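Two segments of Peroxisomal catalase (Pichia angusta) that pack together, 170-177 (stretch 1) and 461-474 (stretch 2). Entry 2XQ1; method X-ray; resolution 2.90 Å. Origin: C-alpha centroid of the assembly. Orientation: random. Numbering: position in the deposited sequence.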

# COMPACT_ATOMS: atom_id res chain seq x y z
N ASP O 170 -20.58 13.71 -18.64
CA ASP O 170 -21.79 13.28 -19.35
C ASP O 170 -23.03 14.04 -18.84
O ASP O 170 -23.55 13.77 -17.75
N PRO O 171 -23.51 15.00 -19.63
CA PRO O 171 -24.55 15.89 -19.10
C PRO O 171 -25.83 15.11 -18.89
O PRO O 171 -26.69 15.54 -18.13
N ASN O 172 -25.92 13.96 -19.53
CA ASN O 172 -27.07 13.07 -19.32
C ASN O 172 -27.08 12.52 -17.89
O ASN O 172 -28.05 12.71 -17.16
N MET O 173 -26.00 11.86 -17.48
CA MET O 173 -25.85 11.44 -16.07
C MET O 173 -26.14 12.57 -15.09
O MET O 173 -26.91 12.41 -14.14
N PHE O 174 -25.44 13.68 -15.30
CA PHE O 174 -25.48 14.85 -14.46
C PHE O 174 -26.93 15.19 -14.10
O PHE O 174 -27.29 15.26 -12.91
N TRP O 175 -27.75 15.37 -15.13
CA TRP O 175 -29.10 15.83 -14.91
C TRP O 175 -30.06 14.70 -14.55
O TRP O 175 -31.02 14.91 -13.80
N ASP O 176 -29.76 13.52 -15.08
CA ASP O 176 -30.51 12.32 -14.79
C ASP O 176 -30.58 12.18 -13.28
O ASP O 176 -31.68 12.04 -12.71
N TYR O 177 -29.43 12.26 -12.61
CA TYR O 177 -29.40 12.11 -11.15
C TYR O 177 -30.17 13.24 -10.47
O TYR O 177 -31.13 12.99 -9.75
N ASN O 461 -27.08 29.89 -17.39
CA ASN O 461 -26.09 28.92 -16.95
C ASN O 461 -26.61 27.50 -17.03
O ASN O 461 -25.89 26.61 -17.49
N VAL O 462 -27.85 27.30 -16.59
CA VAL O 462 -28.53 26.01 -16.66
C VAL O 462 -28.79 25.68 -18.12
O VAL O 462 -28.76 24.50 -18.51
N ALA O 463 -29.02 26.72 -18.94
CA ALA O 463 -29.32 26.49 -20.33
C ALA O 463 -28.10 26.03 -21.13
O ALA O 463 -28.23 25.13 -21.97
N ASN O 464 -26.93 26.62 -20.88
CA ASN O 464 -25.73 26.27 -21.65
C ASN O 464 -25.17 24.91 -21.33
O ASN O 464 -24.63 24.22 -22.21
N HIS O 465 -25.31 24.54 -20.05
CA HIS O 465 -24.96 23.22 -19.58
C HIS O 465 -25.89 22.17 -20.15
O HIS O 465 -25.42 21.15 -20.65
N VAL O 466 -27.19 22.43 -20.13
CA VAL O 466 -28.19 21.41 -20.49
C VAL O 466 -28.44 21.25 -22.00
O VAL O 466 -29.12 20.32 -22.43
N SER O 467 -27.86 22.13 -22.81
CA SER O 467 -28.02 22.08 -24.25
C SER O 467 -27.24 20.95 -24.92
O SER O 467 -27.44 20.66 -26.10
N ALA O 468 -26.32 20.33 -24.19
CA ALA O 468 -25.60 19.20 -24.71
C ALA O 468 -26.28 17.87 -24.34
O ALA O 468 -25.89 16.80 -24.83
N ALA O 469 -27.29 17.95 -23.48
CA ALA O 469 -28.03 16.78 -23.07
C ALA O 469 -28.97 16.42 -24.21
O ALA O 469 -29.28 17.28 -25.04
N ASP O 470 -29.40 15.16 -24.27
CA ASP O 470 -30.42 14.75 -25.24
C ASP O 470 -31.75 15.43 -24.90
O ASP O 470 -32.00 15.81 -23.74
N GLU O 471 -32.61 15.62 -25.90
CA GLU O 471 -33.92 16.21 -25.68
C GLU O 471 -34.73 15.63 -24.52
O GLU O 471 -35.31 16.40 -23.72
N PHE O 472 -34.78 14.29 -24.41
CA PHE O 472 -35.71 13.63 -23.50
C PHE O 472 -35.38 13.97 -22.06
O PHE O 472 -36.23 13.98 -21.16
N ILE O 473 -34.10 14.28 -21.87
CA ILE O 473 -33.55 14.57 -20.58
C ILE O 473 -33.62 16.08 -20.32
O ILE O 473 -33.94 16.51 -19.20
N GLN O 474 -33.41 16.89 -21.35
CA GLN O 474 -33.71 18.32 -21.25
C GLN O 474 -35.13 18.53 -20.71
O GLN O 474 -35.34 19.39 -19.83

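Packing of helix 171-177 against stretch 2, a helix from 461, a type I turn from Val-466 to Ala-469 and a second helix, 471-474; the two segments of one chain bury 550 Å² between them. The polar centre is Asn-172 (chi1 m), whose CA-to-CB bond points sideways but whose amide reaches the other stretch and is used at both ends. Its OD1 accepts from the backbone, Asp-470 N to Asn-172 OD1 at 3.2 Å with an N-H...O angle of 160°, while its ND2 donates a weak bond to Asp-470 OD2 at 3.3 Å. Asp-470 (chi1 m) occupies the N-cap position of helix 471-474, yet its side chain makes no capping bond. Asp-170 (chi1 t), by contrast, does cap its helix: OD2 accepts from Met-173 N at 3.2 Å, and OD1 takes a weak bond from Asn-172 N at 3.3 Å. It does not touch stretch 2.

Beyond this polar pair the contact is largely apolar and aromatic. Pro-171 points toward the 466-469 turn, its CG 4.1 Å from Ala-468 CB. Trp-175 (chi1 m) points in and gives up the most surface; Val-466 CG2 (chi1 p) lies over one face of its five-membered ring, 3.8 Å from the centroid, and Trp-175 CH2 meets Val-462 CG1 at 4.1 Å. His-465 (chi1 t) sets an edge toward the face of Phe-174 (chi1 t), ring centroids 4.5 Å apart, and meets the Trp-175 indole rim to rim; Trp-175 NE1 comes within 3.1 Å of His-465 CD2, a carbon. Ile-473 (chi1 t) points in and places CD1 3.7 Å from Asp-176 CB. Asp-176 OD2 is satisfied elsewhere in the structure.

Within stretch 2, Gln-474 (chi1 m) points away from stretch 1, and its NE2 donates to Val-466 O, at the start of the turn, at 3.1 Å; Ser-467 OG donates to Asn-464 O at 2.9 Å.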

# COMPACT_ATOMS: atom_id res chain seq x y z
CB ASP O 170 -21.98 11.76 -19.26
CG ASP O 170 -23.31 11.30 -19.87
OD1 ASP O 170 -23.78 11.92 -20.89
OD2 ASP O 170 -23.92 10.34 -19.33
CB PRO O 171 -24.72 16.94 -20.21
CG PRO O 171 -23.39 16.83 -21.04
CD PRO O 171 -23.13 15.33 -21.01
CB ASN O 172 -27.09 11.94 -20.36
CG ASN O 172 -27.60 12.40 -21.75
OD1 ASN O 172 -27.85 13.59 -22.00
ND2 ASN O 172 -27.75 11.45 -22.66
CB MET O 173 -24.40 11.15 -15.78
CG MET O 173 -23.89 9.81 -16.09
SD MET O 173 -22.47 9.70 -14.98
CE MET O 173 -21.21 10.80 -15.68
CB PHE O 174 -24.78 16.02 -15.19
CG PHE O 174 -24.60 17.25 -14.35
CD1 PHE O 174 -25.63 18.15 -14.17
CD2 PHE O 174 -23.39 17.52 -13.77
CE1 PHE O 174 -25.44 19.29 -13.41
CE2 PHE O 174 -23.20 18.68 -13.00
CZ PHE O 174 -24.22 19.55 -12.81
CB TRP O 175 -29.57 16.62 -16.10
CG TRP O 175 -28.87 17.92 -16.23
CD1 TRP O 175 -27.95 18.26 -17.17
CD2 TRP O 175 -29.04 19.08 -15.41
NE1 TRP O 175 -27.55 19.56 -17.00
CE2 TRP O 175 -28.20 20.08 -15.92
CE3 TRP O 175 -29.82 19.36 -14.28
CZ2 TRP O 175 -28.11 21.36 -15.34
CZ3 TRP O 175 -29.73 20.62 -13.70
CH2 TRP O 175 -28.89 21.60 -14.23
CB ASP O 176 -29.87 11.09 -15.46
CG ASP O 176 -30.58 9.77 -15.12
OD1 ASP O 176 -31.80 9.78 -14.85
OD2 ASP O 176 -29.93 8.68 -15.13
CB TYR O 177 -27.98 12.00 -10.56
CG TYR O 177 -28.02 11.99 -9.06
CD1 TYR O 177 -28.18 10.80 -8.37
CD2 TYR O 177 -28.00 13.18 -8.34
CE1 TYR O 177 -28.27 10.79 -6.99
CE2 TYR O 177 -28.10 13.19 -6.96
CZ TYR O 177 -28.24 11.99 -6.29
OH TYR O 177 -28.33 11.96 -4.93
CB ASN O 461 -25.57 29.26 -15.56
CG ASN O 461 -24.74 30.52 -15.55
OD1 ASN O 461 -24.03 30.80 -16.51
ND2 ASN O 461 -24.83 31.27 -14.48
CB VAL O 462 -29.87 26.03 -15.92
CG1 VAL O 462 -30.65 24.75 -16.16
CG2 VAL O 462 -29.63 26.20 -14.45
CB ALA O 463 -29.92 27.71 -20.94
CB ASN O 464 -24.66 27.33 -21.49
CG ASN O 464 -24.98 28.56 -22.25
OD1 ASN O 464 -25.16 28.53 -23.48
ND2 ASN O 464 -25.09 29.68 -21.53
CB HIS O 465 -24.95 23.16 -18.06
CG HIS O 465 -24.22 21.97 -17.52
ND1 HIS O 465 -22.85 21.97 -17.33
CD2 HIS O 465 -24.65 20.74 -17.17
CE1 HIS O 465 -22.48 20.79 -16.86
NE2 HIS O 465 -23.55 20.03 -16.75
CB VAL O 466 -29.52 21.63 -19.69
CG1 VAL O 466 -30.44 22.56 -20.42
CG2 VAL O 466 -30.21 20.31 -19.40
CB SER O 467 -27.57 23.39 -24.85
OG SER O 467 -26.19 23.59 -24.59
CB ALA O 468 -24.20 19.24 -24.21
CB ALA O 469 -28.80 17.10 -21.82
CB ASP O 470 -30.55 13.22 -25.29
CG ASP O 470 -29.35 12.53 -25.95
OD1 ASP O 470 -28.63 13.15 -26.74
OD2 ASP O 470 -29.11 11.34 -25.71
CB GLU O 471 -34.75 16.09 -26.94
CG GLU O 471 -35.11 17.41 -27.57
CD GLU O 471 -36.40 17.32 -28.36
OE1 GLU O 471 -37.49 17.36 -27.75
OE2 GLU O 471 -36.33 17.19 -29.61
CB PHE O 472 -35.75 12.11 -23.75
CG PHE O 472 -34.54 11.37 -23.29
CD1 PHE O 472 -33.43 11.26 -24.11
CD2 PHE O 472 -34.51 10.77 -22.02
CE1 PHE O 472 -32.28 10.56 -23.68
CE2 PHE O 472 -33.37 10.08 -21.57
CZ PHE O 472 -32.25 9.98 -22.40
CB ILE O 473 -32.17 13.88 -20.42
CG1 ILE O 473 -31.53 14.16 -19.09
CG2 ILE O 473 -31.23 14.23 -21.52
CD1 ILE O 473 -30.86 12.91 -18.58
CB GLN O 474 -33.56 19.03 -22.59
CG GLN O 474 -32.16 19.01 -23.16
CD GLN O 474 -32.08 19.68 -24.52
OE1 GLN O 474 -33.09 19.91 -25.20
NE2 GLN O 474 -30.86 19.99 -24.93